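Local coordinates for 2-hydroxyisobutanoyl-CoA mutase large subunit (Aquincola tertiaricarbonis, PDB 4R3U), which catalyses, with a cobalamin-binding small subunit, the interconversion of 2-hydroxyisobutyryl-CoA and (S)-3-hydroxybutyryl-CoA by rearranging the carbon skeleton, at residues G78-T83 and I323-F328; Y137-P142 and E503-R508; I155-D160 and R510-E515; L265-F270 and V310-A315. All blocks are in the same frame, centred on the assembly; numbering follows the deposited sequence.

Interaction 1. Residues G78-T83 and I323-F328; sequences GRYPFT and IMKERF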
loop_
_atom_site.group_PDB
_atom_site.type_symbol
_atom_site.label_atom_id
_atom_site.label_comp_id
_atom_site.label_asym_id
_atom_site.label_seq_id
_atom_site.Cartn_x
_atom_site.Cartn_y
_atom_site.Cartn_z
ATOM N N GLY A 78 -0.009 9.128 -25.130
ATOM C CA GLY A 78 0.950 9.431 -26.184
ATOM C C GLY A 78 0.380 10.224 -27.352
ATOM O O GLY A 78 1.036 10.359 -28.396
ATOM N N ARG A 79 -0.846 10.764 -27.162
ATOM C CA ARG A 79 -1.578 11.609 -28.096
ATOM C C ARG A 79 -2.084 12.800 -27.329
ATOM O O ARG A 79 -2.498 12.644 -26.190
ATOM C CB ARG A 79 -2.749 10.865 -28.738
ATOM C CG ARG A 79 -3.027 11.290 -30.174
ATOM C CD ARG A 79 -3.989 10.316 -30.816
ATOM N NE ARG A 79 -4.581 10.824 -32.059
ATOM C CZ ARG A 79 -4.551 10.196 -33.238
ATOM N NH1 ARG A 79 -3.906 9.044 -33.372
ATOM N NH2 ARG A 79 -5.132 10.738 -34.298
ATOM N N TYR A 80 -2.036 13.991 -27.950
ATOM C CA TYR A 80 -2.450 15.283 -27.397
ATOM C C TYR A 80 -3.897 15.257 -26.863
ATOM O O TYR A 80 -4.745 14.664 -27.543
ATOM C CB TYR A 80 -2.279 16.369 -28.487
ATOM C CG TYR A 80 -2.643 17.777 -28.051
ATOM C CD1 TYR A 80 -1.688 18.630 -27.495
ATOM C CD2 TYR A 80 -3.934 18.268 -28.220
ATOM C CE1 TYR A 80 -2.015 19.932 -27.123
ATOM C CE2 TYR A 80 -4.275 19.558 -27.819
ATOM C CZ TYR A 80 -3.312 20.387 -27.279
ATOM O OH TYR A 80 -3.654 21.667 -26.929
ATOM N N PRO A 81 -4.229 15.884 -25.689
ATOM C CA PRO A 81 -3.375 16.626 -24.757
ATOM C C PRO A 81 -2.611 15.805 -23.719
ATOM O O PRO A 81 -2.173 16.369 -22.711
ATOM C CB PRO A 81 -4.345 17.634 -24.139
ATOM C CG PRO A 81 -5.642 16.885 -24.076
ATOM C CD PRO A 81 -5.622 15.859 -25.192
ATOM N N PHE A 82 -2.415 14.485 -23.976
ATOM C CA PHE A 82 -1.638 13.563 -23.124
ATOM C C PHE A 82 -2.137 13.362 -21.693
ATOM O O PHE A 82 -1.374 12.925 -20.842
ATOM C CB PHE A 82 -0.116 13.880 -23.130
ATOM C CG PHE A 82 0.492 14.155 -24.487
ATOM C CD1 PHE A 82 1.014 13.121 -25.254
ATOM C CD2 PHE A 82 0.559 15.450 -24.986
ATOM C CE1 PHE A 82 1.588 13.378 -26.490
ATOM C CE2 PHE A 82 1.098 15.700 -26.239
ATOM C CZ PHE A 82 1.629 14.666 -26.977
ATOM N N THR A 83 -3.420 13.611 -21.435
ATOM C CA THR A 83 -4.035 13.385 -20.114
ATOM C C THR A 83 -3.727 11.951 -19.598
ATOM O O THR A 83 -3.356 11.771 -18.429
ATOM C CB THR A 83 -5.538 13.619 -20.267
ATOM O OG1 THR A 83 -5.736 14.851 -20.978
ATOM C CG2 THR A 83 -6.320 13.564 -18.924
ATOM N N ILE A 323 -0.801 24.712 -22.990
ATOM C CA ILE A 323 0.084 25.886 -22.856
ATOM C C ILE A 323 1.118 25.890 -23.978
ATOM O O ILE A 323 1.265 26.893 -24.672
ATOM C CB ILE A 323 0.745 25.933 -21.444
ATOM C CG1 ILE A 323 -0.297 26.228 -20.332
ATOM C CG2 ILE A 323 1.897 26.928 -21.384
ATOM C CD1 ILE A 323 0.227 25.837 -18.851
ATOM N N MET A 324 1.825 24.761 -24.152
ATOM C CA MET A 324 2.861 24.573 -25.167
ATOM C C MET A 324 2.333 24.744 -26.595
ATOM O O MET A 324 2.931 25.494 -27.378
ATOM C CB MET A 324 3.584 23.224 -24.958
ATOM C CG MET A 324 4.299 23.118 -23.604
ATOM S SD MET A 324 5.323 24.553 -23.098
ATOM C CE MET A 324 6.726 24.271 -24.029
ATOM N N LYS A 325 1.171 24.140 -26.898
ATOM C CA LYS A 325 0.527 24.261 -28.198
ATOM C C LYS A 325 -0.072 25.637 -28.417
ATOM O O LYS A 325 0.285 26.297 -29.393
ATOM C CB LYS A 325 -0.555 23.177 -28.407
ATOM C CG LYS A 325 -1.062 23.114 -29.855
ATOM C CD LYS A 325 -2.448 22.494 -29.977
ATOM C CE LYS A 325 -2.617 21.858 -31.320
ATOM N NZ LYS A 325 -3.688 20.829 -31.303
ATOM N N GLU A 326 -1.019 26.049 -27.542
ATOM C CA GLU A 326 -1.762 27.299 -27.696
ATOM C C GLU A 326 -1.006 28.560 -27.390
ATOM O O GLU A 326 -1.097 29.515 -28.174
ATOM C CB GLU A 326 -3.121 27.265 -26.980
ATOM C CG GLU A 326 -4.054 26.135 -27.418
ATOM C CD GLU A 326 -4.543 26.030 -28.858
ATOM O OE1 GLU A 326 -4.748 27.085 -29.506
ATOM O OE2 GLU A 326 -4.801 24.890 -29.307
ATOM N N ARG A 327 -0.256 28.583 -26.273
ATOM C CA ARG A 327 0.483 29.771 -25.856
ATOM C C ARG A 327 1.873 29.881 -26.498
ATOM O O ARG A 327 2.306 30.983 -26.814
ATOM C CB ARG A 327 0.563 29.826 -24.318
ATOM C CG ARG A 327 1.122 31.134 -23.762
ATOM C CD ARG A 327 1.738 30.931 -22.393
ATOM N NE ARG A 327 2.275 32.188 -21.893
ATOM C CZ ARG A 327 1.699 32.904 -20.936
ATOM N NH1 ARG A 327 2.224 34.051 -20.556
ATOM N NH2 ARG A 327 0.640 32.431 -20.290
ATOM N N PHE A 328 2.589 28.768 -26.649
ATOM C CA PHE A 328 3.925 28.870 -27.214
ATOM C C PHE A 328 4.030 28.563 -28.699
ATOM O O PHE A 328 5.051 28.880 -29.318
ATOM C CB PHE A 328 4.975 28.160 -26.336
ATOM C CG PHE A 328 5.075 28.783 -24.957
ATOM C CD1 PHE A 328 5.514 30.101 -24.792
ATOM C CD2 PHE A 328 4.688 28.074 -23.826
ATOM C CE1 PHE A 328 5.584 30.684 -23.515
ATOM C CE2 PHE A 328 4.770 28.652 -22.546
ATOM C CZ PHE A 328 5.221 29.947 -22.400
#

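Interaction 2. Residues Y137-P142 and E503-R508; sequences YDSDHP and ERQISR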
loop_
_atom_site.group_PDB
_atom_site.type_symbol
_atom_site.label_atom_id
_atom_site.label_comp_id
_atom_site.label_asym_id
_atom_site.label_seq_id
_atom_site.Cartn_x
_atom_site.Cartn_y
_atom_site.Cartn_z
ATOM N N TYR A 137 29.350 26.477 -1.847
ATOM C CA TYR A 137 30.575 26.568 -1.059
ATOM C C TYR A 137 31.423 25.331 -1.149
ATOM O O TYR A 137 30.909 24.206 -1.261
ATOM C CB TYR A 137 30.261 26.808 0.433
ATOM C CG TYR A 137 29.517 28.088 0.742
ATOM C CD1 TYR A 137 30.147 29.322 0.649
ATOM C CD2 TYR A 137 28.206 28.057 1.215
ATOM C CE1 TYR A 137 29.475 30.504 0.964
ATOM C CE2 TYR A 137 27.514 29.229 1.504
ATOM C CZ TYR A 137 28.159 30.452 1.399
ATOM O OH TYR A 137 27.489 31.611 1.716
ATOM N N ASP A 138 32.741 25.533 -1.034
ATOM C CA ASP A 138 33.680 24.426 -0.940
ATOM C C ASP A 138 33.603 23.932 0.504
ATOM O O ASP A 138 33.215 24.692 1.392
ATOM C CB ASP A 138 35.106 24.900 -1.253
ATOM C CG ASP A 138 35.365 25.167 -2.703
ATOM O OD1 ASP A 138 34.548 24.726 -3.543
ATOM O OD2 ASP A 138 36.383 25.821 -3.008
ATOM N N SER A 139 33.989 22.676 0.735
ATOM C CA SER A 139 33.979 22.040 2.054
ATOM C C SER A 139 34.757 22.761 3.187
ATOM O O SER A 139 34.398 22.604 4.355
ATOM C CB SER A 139 34.422 20.596 1.920
ATOM O OG SER A 139 33.555 19.958 0.998
ATOM N N ASP A 140 35.786 23.564 2.841
ATOM C CA ASP A 140 36.625 24.288 3.809
ATOM C C ASP A 140 36.242 25.752 4.009
ATOM O O ASP A 140 36.927 26.472 4.752
ATOM C CB ASP A 140 38.122 24.141 3.473
ATOM C CG ASP A 140 38.557 24.671 2.119
ATOM O OD1 ASP A 140 37.678 24.846 1.233
ATOM O OD2 ASP A 140 39.778 24.877 1.931
ATOM N N HIS A 141 35.146 26.198 3.374
ATOM C CA HIS A 141 34.651 27.563 3.551
ATOM C C HIS A 141 34.087 27.685 5.000
ATOM O O HIS A 141 33.513 26.704 5.498
ATOM C CB HIS A 141 33.553 27.870 2.521
ATOM C CG HIS A 141 33.080 29.291 2.555
ATOM N ND1 HIS A 141 32.149 29.730 3.495
ATOM C CD2 HIS A 141 33.435 30.340 1.779
ATOM C CE1 HIS A 141 31.987 31.025 3.262
ATOM N NE2 HIS A 141 32.717 31.427 2.223
ATOM N N PRO A 142 34.230 28.862 5.688
ATOM C CA PRO A 142 33.683 28.995 7.062
ATOM C C PRO A 142 32.198 28.664 7.201
ATOM O O PRO A 142 31.784 28.153 8.239
ATOM C CB PRO A 142 33.957 30.462 7.403
ATOM C CG PRO A 142 35.132 30.810 6.576
ATOM C CD PRO A 142 34.932 30.101 5.283
ATOM N N GLU A 503 37.729 16.075 7.149
ATOM C CA GLU A 503 39.163 15.860 6.976
ATOM C C GLU A 503 39.486 15.239 5.597
ATOM O O GLU A 503 40.326 15.771 4.868
ATOM C CB GLU A 503 39.689 14.978 8.131
ATOM C CG GLU A 503 41.197 14.733 8.148
ATOM C CD GLU A 503 41.641 13.406 7.546
ATOM O OE1 GLU A 503 41.015 12.366 7.861
ATOM O OE2 GLU A 503 42.624 13.407 6.763
ATOM N N ARG A 504 38.770 14.142 5.239
ATOM C CA ARG A 504 38.933 13.390 3.993
ATOM C C ARG A 504 38.649 14.242 2.737
ATOM O O ARG A 504 39.419 14.221 1.776
ATOM C CB ARG A 504 38.057 12.137 4.017
ATOM C CG ARG A 504 38.618 11.000 4.873
ATOM C CD ARG A 504 37.924 9.646 4.606
ATOM N NE ARG A 504 36.549 9.594 5.107
ATOM C CZ ARG A 504 35.444 9.679 4.367
ATOM N NH1 ARG A 504 35.528 9.754 3.048
ATOM N NH2 ARG A 504 34.245 9.660 4.942
ATOM N N GLN A 505 37.552 15.005 2.780
ATOM C CA GLN A 505 37.082 15.877 1.710
ATOM C C GLN A 505 38.006 17.073 1.476
ATOM O O GLN A 505 38.377 17.297 0.321
ATOM C CB GLN A 505 35.621 16.295 1.974
ATOM C CG GLN A 505 34.987 17.184 0.925
ATOM C CD GLN A 505 34.822 16.579 -0.440
ATOM O OE1 GLN A 505 34.626 15.366 -0.611
ATOM N NE2 GLN A 505 34.832 17.448 -1.435
ATOM N N ILE A 506 38.414 17.803 2.544
ATOM C CA ILE A 506 39.328 18.962 2.437
ATOM C C ILE A 506 40.674 18.533 1.831
ATOM O O ILE A 506 41.198 19.215 0.942
ATOM C CB ILE A 506 39.534 19.724 3.774
ATOM C CG1 ILE A 506 38.272 19.804 4.690
ATOM C CG2 ILE A 506 40.216 21.087 3.592
ATOM C CD1 ILE A 506 37.142 20.576 4.285
ATOM N N SER A 507 41.195 17.371 2.278
ATOM C CA SER A 507 42.445 16.770 1.810
ATOM C C SER A 507 42.501 16.753 0.291
ATOM O O SER A 507 43.506 17.195 -0.273
ATOM C CB SER A 507 42.579 15.349 2.343
ATOM O OG SER A 507 42.750 15.352 3.748
ATOM N N ARG A 508 41.411 16.261 -0.364
ATOM C CA ARG A 508 41.280 16.181 -1.819
ATOM C C ARG A 508 41.144 17.551 -2.467
ATOM O O ARG A 508 41.807 17.793 -3.478
ATOM C CB ARG A 508 40.109 15.279 -2.219
ATOM C CG ARG A 508 39.920 15.125 -3.733
ATOM C CD ARG A 508 39.418 13.761 -4.107
ATOM N NE ARG A 508 38.084 13.545 -3.560
ATOM C CZ ARG A 508 37.574 12.359 -3.276
ATOM N NH1 ARG A 508 36.363 12.263 -2.740
ATOM N NH2 ARG A 508 38.279 11.261 -3.493
#

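Interaction 3. Residues I155-D160 and R510-E515; sequences IDTLAD and RRVRAE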
loop_
_atom_site.group_PDB
_atom_site.type_symbol
_atom_site.label_atom_id
_atom_site.label_comp_id
_atom_site.label_asym_id
_atom_site.label_seq_id
_atom_site.Cartn_x
_atom_site.Cartn_y
_atom_site.Cartn_z
ATOM N N ILE A 155 30.559 17.713 -3.093
ATOM C CA ILE A 155 31.204 17.851 -4.386
ATOM C C ILE A 155 31.836 19.253 -4.438
ATOM O O ILE A 155 31.125 20.261 -4.362
ATOM C CB ILE A 155 30.355 17.485 -5.654
ATOM C CG1 ILE A 155 29.637 16.107 -5.527
ATOM C CG2 ILE A 155 31.225 17.558 -6.958
ATOM C CD1 ILE A 155 30.506 14.837 -5.694
ATOM N N ASP A 156 33.182 19.312 -4.520
ATOM C CA ASP A 156 33.911 20.591 -4.596
ATOM C C ASP A 156 34.613 20.684 -5.912
ATOM O O ASP A 156 34.704 21.764 -6.467
ATOM C CB ASP A 156 34.944 20.760 -3.453
ATOM C CG ASP A 156 34.373 20.800 -2.049
ATOM O OD1 ASP A 156 33.191 21.108 -1.904
ATOM O OD2 ASP A 156 35.110 20.510 -1.105
ATOM N N THR A 157 35.094 19.530 -6.407
ATOM C CA THR A 157 35.932 19.340 -7.609
ATOM C C THR A 157 35.419 18.186 -8.525
ATOM O O THR A 157 34.623 17.343 -8.104
ATOM C CB THR A 157 37.375 19.026 -7.152
ATOM O OG1 THR A 157 37.389 17.772 -6.458
ATOM C CG2 THR A 157 37.960 20.096 -6.248
ATOM N N LEU A 158 35.901 18.161 -9.768
ATOM C CA LEU A 158 35.602 17.120 -10.751
ATOM C C LEU A 158 36.166 15.779 -10.225
ATOM O O LEU A 158 35.546 14.727 -10.435
ATOM C CB LEU A 158 36.218 17.502 -12.098
ATOM C CG LEU A 158 36.357 16.445 -13.199
ATOM C CD1 LEU A 158 34.995 15.889 -13.626
ATOM C CD2 LEU A 158 37.077 17.043 -14.395
ATOM N N ALA A 159 37.306 15.842 -9.490
ATOM C CA ALA A 159 37.953 14.715 -8.828
ATOM C C ALA A 159 36.966 13.964 -7.921
ATOM O O ALA A 159 36.970 12.733 -7.920
ATOM C CB ALA A 159 39.131 15.206 -8.015
ATOM N N ASP A 160 36.096 14.698 -7.179
ATOM C CA ASP A 160 35.081 14.132 -6.283
ATOM C C ASP A 160 34.002 13.426 -7.097
ATOM O O ASP A 160 33.418 12.425 -6.629
ATOM C CB ASP A 160 34.375 15.219 -5.456
ATOM C CG ASP A 160 35.201 16.086 -4.537
ATOM O OD1 ASP A 160 36.273 15.628 -4.084
ATOM O OD2 ASP A 160 34.724 17.186 -4.181
ATOM N N ARG A 510 42.171 20.482 -1.290
ATOM C CA ARG A 510 43.474 21.147 -1.105
ATOM C C ARG A 510 44.500 20.670 -2.141
ATOM O O ARG A 510 45.292 21.484 -2.647
ATOM C CB ARG A 510 44.035 20.911 0.318
ATOM C CG ARG A 510 43.359 21.714 1.430
ATOM C CD ARG A 510 44.117 21.600 2.745
ATOM N NE ARG A 510 43.374 22.198 3.857
ATOM C CZ ARG A 510 43.673 22.034 5.149
ATOM N NH1 ARG A 510 44.690 21.257 5.511
ATOM N NH2 ARG A 510 42.939 22.624 6.086
ATOM N N ARG A 511 44.483 19.346 -2.431
ATOM C CA ARG A 511 45.350 18.648 -3.365
ATOM C C ARG A 511 45.063 19.126 -4.789
ATOM O O ARG A 511 45.999 19.491 -5.507
ATOM C CB ARG A 511 45.130 17.126 -3.245
ATOM C CG ARG A 511 46.180 16.261 -3.939
ATOM C CD ARG A 511 45.668 14.875 -4.311
ATOM N NE ARG A 511 44.355 14.865 -4.973
ATOM C CZ ARG A 511 44.127 14.396 -6.196
ATOM N NH1 ARG A 511 45.121 13.892 -6.918
ATOM N NH2 ARG A 511 42.905 14.427 -6.706
ATOM N N VAL A 512 43.775 19.161 -5.183
ATOM C CA VAL A 512 43.306 19.608 -6.508
ATOM C C VAL A 512 43.811 21.033 -6.786
ATOM O O VAL A 512 44.382 21.280 -7.860
ATOM C CB VAL A 512 41.761 19.451 -6.671
ATOM C CG1 VAL A 512 41.236 20.156 -7.928
ATOM C CG2 VAL A 512 41.351 17.971 -6.659
ATOM N N ARG A 513 43.644 21.947 -5.799
ATOM C CA ARG A 513 44.124 23.331 -5.863
ATOM C C ARG A 513 45.651 23.395 -5.963
ATOM O O ARG A 513 46.172 24.258 -6.676
ATOM C CB ARG A 513 43.679 24.121 -4.626
ATOM C CG ARG A 513 42.200 24.380 -4.510
ATOM C CD ARG A 513 41.956 25.068 -3.192
ATOM N NE ARG A 513 40.542 25.321 -2.904
ATOM C CZ ARG A 513 39.982 25.135 -1.712
ATOM N NH1 ARG A 513 40.696 24.637 -0.706
ATOM N NH2 ARG A 513 38.700 25.414 -1.523
ATOM N N ALA A 514 46.370 22.508 -5.241
ATOM C CA ALA A 514 47.851 22.473 -5.240
ATOM C C ALA A 514 48.435 21.996 -6.591
ATOM O O ALA A 514 49.307 22.662 -7.141
ATOM C CB ALA A 514 48.357 21.593 -4.102
ATOM N N GLU A 515 47.902 20.873 -7.133
ATOM C CA GLU A 515 48.291 20.203 -8.384
ATOM C C GLU A 515 47.979 20.988 -9.660
ATOM O O GLU A 515 48.623 20.743 -10.688
ATOM C CB GLU A 515 47.603 18.824 -8.477
ATOM C CG GLU A 515 48.333 17.704 -7.752
ATOM C CD GLU A 515 47.626 16.360 -7.654
ATOM O OE1 GLU A 515 48.270 15.401 -7.169
ATOM O OE2 GLU A 515 46.431 16.265 -8.027
#

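Interaction 4. Residues L265-F270 and V310-A315; sequences LQEAAF and VAKFRA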
loop_
_atom_site.group_PDB
_atom_site.type_symbol
_atom_site.label_atom_id
_atom_site.label_comp_id
_atom_site.label_asym_id
_atom_site.label_seq_id
_atom_site.Cartn_x
_atom_site.Cartn_y
_atom_site.Cartn_z
ATOM N N LEU A 265 -3.067 22.172 -5.674
ATOM C CA LEU A 265 -3.388 23.208 -6.659
ATOM C C LEU A 265 -2.270 24.245 -6.753
ATOM O O LEU A 265 -1.920 24.652 -7.856
ATOM C CB LEU A 265 -4.735 23.900 -6.353
ATOM C CG LEU A 265 -5.182 25.008 -7.348
ATOM C CD1 LEU A 265 -5.317 24.465 -8.782
ATOM C CD2 LEU A 265 -6.449 25.674 -6.884
ATOM N N GLN A 266 -1.714 24.670 -5.609
ATOM C CA GLN A 266 -0.592 25.617 -5.575
ATOM C C GLN A 266 0.642 24.950 -6.183
ATOM O O GLN A 266 1.333 25.555 -7.000
ATOM C CB GLN A 266 -0.318 26.108 -4.151
ATOM C CG GLN A 266 -1.377 27.071 -3.619
ATOM C CD GLN A 266 -1.454 27.089 -2.111
ATOM O OE1 GLN A 266 -0.758 26.364 -1.405
ATOM N NE2 GLN A 266 -2.359 27.865 -1.578
ATOM N N GLU A 267 0.847 23.674 -5.875
ATOM C CA GLU A 267 1.945 22.898 -6.417
ATOM C C GLU A 267 1.903 22.901 -7.951
ATOM O O GLU A 267 2.845 23.392 -8.593
ATOM C CB GLU A 267 1.900 21.460 -5.882
ATOM C CG GLU A 267 2.953 20.609 -6.563
ATOM C CD GLU A 267 2.897 19.121 -6.348
ATOM O OE1 GLU A 267 1.918 18.641 -5.741
ATOM O OE2 GLU A 267 3.830 18.430 -6.819
ATOM N N ALA A 268 0.800 22.376 -8.518
ATOM C CA ALA A 268 0.554 22.290 -9.955
ATOM C C ALA A 268 0.660 23.650 -10.651
ATOM O O ALA A 268 1.447 23.811 -11.590
ATOM C CB ALA A 268 -0.820 21.658 -10.218
ATOM N N ALA A 269 -0.116 24.630 -10.182
ATOM C CA ALA A 269 -0.158 25.974 -10.773
ATOM C C ALA A 269 1.124 26.776 -10.664
ATOM O O ALA A 269 1.501 27.407 -11.638
ATOM C CB ALA A 269 -1.326 26.760 -10.211
ATOM N N PHE A 270 1.811 26.751 -9.502
ATOM C CA PHE A 270 3.060 27.515 -9.323
ATOM C C PHE A 270 4.224 26.940 -10.144
ATOM O O PHE A 270 5.073 27.707 -10.599
ATOM C CB PHE A 270 3.415 27.698 -7.835
ATOM C CG PHE A 270 2.384 28.385 -6.951
ATOM C CD1 PHE A 270 1.266 29.011 -7.501
ATOM C CD2 PHE A 270 2.554 28.439 -5.576
ATOM C CE1 PHE A 270 0.334 29.648 -6.691
ATOM C CE2 PHE A 270 1.641 29.122 -4.775
ATOM C CZ PHE A 270 0.530 29.701 -5.336
ATOM N N VAL A 310 -3.721 11.696 -8.388
ATOM C CA VAL A 310 -3.865 11.143 -9.739
ATOM C C VAL A 310 -4.515 12.204 -10.672
ATOM O O VAL A 310 -4.023 12.442 -11.776
ATOM C CB VAL A 310 -4.673 9.813 -9.721
ATOM C CG1 VAL A 310 -4.913 9.295 -11.132
ATOM C CG2 VAL A 310 -3.977 8.750 -8.865
ATOM N N ALA A 311 -5.591 12.853 -10.199
ATOM C CA ALA A 311 -6.306 13.893 -10.931
ATOM C C ALA A 311 -5.349 15.054 -11.262
ATOM O O ALA A 311 -5.376 15.580 -12.376
ATOM C CB ALA A 311 -7.451 14.407 -10.084
ATOM N N LYS A 312 -4.501 15.435 -10.282
ATOM C CA LYS A 312 -3.514 16.495 -10.362
ATOM C C LYS A 312 -2.485 16.192 -11.453
ATOM O O LYS A 312 -2.165 17.082 -12.237
ATOM C CB LYS A 312 -2.841 16.643 -8.988
ATOM C CG LYS A 312 -1.865 17.815 -8.841
ATOM C CD LYS A 312 -0.896 17.580 -7.674
ATOM C CE LYS A 312 0.229 16.659 -8.087
ATOM N NZ LYS A 312 1.025 16.204 -6.922
ATOM N N PHE A 313 -1.973 14.938 -11.513
ATOM C CA PHE A 313 -0.963 14.521 -12.497
ATOM C C PHE A 313 -1.514 14.577 -13.921
ATOM O O PHE A 313 -0.820 15.050 -14.826
ATOM C CB PHE A 313 -0.435 13.120 -12.173
ATOM C CG PHE A 313 0.263 12.920 -10.842
ATOM C CD1 PHE A 313 1.258 13.799 -10.417
ATOM C CD2 PHE A 313 -0.010 11.799 -10.054
ATOM C CE1 PHE A 313 1.940 13.583 -9.211
ATOM C CE2 PHE A 313 0.645 11.598 -8.833
ATOM C CZ PHE A 313 1.630 12.475 -8.432
ATOM N N ARG A 314 -2.771 14.118 -14.115
ATOM C CA ARG A 314 -3.468 14.100 -15.406
ATOM C C ARG A 314 -3.814 15.510 -15.829
ATOM O O ARG A 314 -3.593 15.870 -16.994
ATOM C CB ARG A 314 -4.703 13.186 -15.355
ATOM C CG ARG A 314 -4.336 11.731 -15.060
ATOM C CD ARG A 314 -5.532 10.885 -14.678
ATOM N NE ARG A 314 -6.177 10.288 -15.848
ATOM C CZ ARG A 314 -7.284 10.748 -16.420
ATOM N NH1 ARG A 314 -7.892 11.828 -15.937
ATOM N NH2 ARG A 314 -7.795 10.129 -17.478
ATOM N N ALA A 315 -4.264 16.346 -14.868
ATOM C CA ALA A 315 -4.548 17.775 -15.108
ATOM C C ALA A 315 -3.284 18.521 -15.527
ATOM O O ALA A 315 -3.334 19.298 -16.460
ATOM C CB ALA A 315 -5.144 18.417 -13.864
#

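Interaction 1. Residues G78-T83 and I323-F328
Y80 and K325 make nearly all of this surface contact, and its polar part is a cation-pi interaction. The ammonium group of K325 sits over one face of the phenol ring, with NZ 4.1 Å from the ring centroid of Y80 and 24° off the ring normal, displaced toward the CD2-CE2 rim. The extended lysine chain makes the apolar part as it passes obliquely above the ring: K325 CD lies 3.4 Å from Y80 OH, while K325 CB is 3.8 Å from Y80 CE1. Methylenes therefore rest on the hydroxyl end and the charge over the CD2-CE2 side. With CG of Y80 trans to the backbone nitrogen (chi1 -179°), the ring reaches straight out from the loop to the helix.

The opposite face of the ring is packed by P81, whose CB lies 4.0 Å above the plane over its centre, so the phenol is sandwiched between proline and lysine. Y80 also touches A321 and K322, one turn earlier on the helix, and nearby R79 packs on W30 of the second large subunit. The Y80-P81 peptide is cis, and F82 N bonds R79 O across it at 2.9 Å, a type VI turn in which the proline packs on the preceding aromatic ring; here this turn docks the loop before strand 97-102 onto the end of helix 306-327, on the outside of the TIM barrel.

Interaction 2. Residues Y137-P142 and E503-R508
I506 lies against the corner of the loop, presenting its two branches to neighbouring residues. Its CD1 packs against the S139 carbonyl and CB, 3.4 Å from S139 O and 3.6 Å from S139 CB, while its CG2 meets D140 CB at 3.7 Å. D140 meets the isoleucine chiefly through CB and its backbone N: the side chain slants across the isoleucine, and its carboxylate carries on to a salt bridge with R513, two turns further along the same helix. In I506, chi1 (-36°) turns CG1 to the side of the backbone nitrogen and chi2 (-68°) then sends CD1 toward the loop.

S139 and D140 are the two central residues of a type I beta turn, closed by H141 N to D138 O at 3.2 Å. The turn belongs to the long beta-alpha connection between strands 125-128 and 175-178 of the TIM barrel, and it projects its corner at the flank of helix 501-515. The hydroxyl of S139 points at the CG methylene of Q505, OG to CG 3.1 Å, with no bond between the two side chains. D156 OD2 accepts from both S139 OG and Q505 NE2, and Q505, bent at chi2 (64°), also brings NE2 to D160 OD2. The buried serine hydroxyl and glutamine NE2 are thus satisfied side by side. At the other end of the loop, Y137 packs on L26 of the small subunit.

Interaction 3. Residues I155-D160 and R510-E515
T157 holds its CG2 methyl trans to its own carbonyl carbon and its OG1 between the backbone nitrogen and carbonyl (chi1 65°), so the methyl faces the helix while the hydroxyl turns back to its own chain. V512, with CG1 trans to the backbone nitrogen (chi1 169°), offers both methyls in return. The two side chains meet tip to tip, T157 CG2 to V512 CG1 at 3.7 Å, and the other valine methyl, CG2, rests on A159 CB at 3.8 Å. V512 thus straddles the first turn of helix 158-164. At the fringe, A159 CB lies near the plane of the R511 guanidinium, at its edge, 4.1 Å from NH2; R511 also pairs through charge alone with E515.

D160 OD2 takes a short, nearly straight bond from D156 N (2.6 Å, N-H...O 165°) and a longer one from T157 N (3.3 Å), well above the carboxylate plane; D160 OD1 forms a salt bridge with R508. In return D160 N makes a weak bond to T157 OG1 at 3.4 Å. Residue T157 as N-cap with D160 three positions on is a capping box, which here starts helix 158-164 beside helix 501-515.

Interaction 4. Residues L265-F270 and V310-A315
Two helices of the barrel's outer layer, 264-283 and 306-327, run side by side here, A268 and K312 being the closest residues with CA atoms 7.1 Å apart. The small side chain of A268 allows this approach, its CB lying 4.2 Å from K312 CG, and the lysine then carries on toward E267. E267 is extended with CG trans to the backbone nitrogen, whereas K312 bends at chi3 (80°), so that the two chains cross at about a right angle and their charged ends converge. K312 NZ gives a hydrogen bond of 2.9 Å to E267 OE1, a salt bridge in which the donor stands 36° out of the carboxylate plane. The lysine CE also lies 3.5 Å from E267 OE1.

Neither charged group depends on this one bond. K312 NZ also bridges to E309 and bonds to V301 O, and E267 OE2 accepts from V301 N; together they hold the backbone N-H and C=O of V301 on strand 298-302, which lies between the two helices in sequence. The E267 side chain is about 8 Å from that of H256, a substrate-binding residue. Two carboxylates and a carbonyl around one buried ammonium group would be expected to favour the protonated lysine and to stabilise the charge of E267.

The four contacts fall into two groups on opposite sides of the chain's centre. Interactions 1 and 4 lie 15 Å apart between centres and share helix 306-327, where T83 O of the one packs on R314 CG of the other at 3.5 Å. Interactions 2 and 3, with centres only 9 Å apart, share helix 501-515, which is tied by successive turns to the connection after strand 125-128. The groups are separated by more than 40 Å between centres. Along the chain, interaction 4 is the most local, while the others join segments 240 to 361 residues apart, so the late helix 501-515 is held against an early part of the barrel.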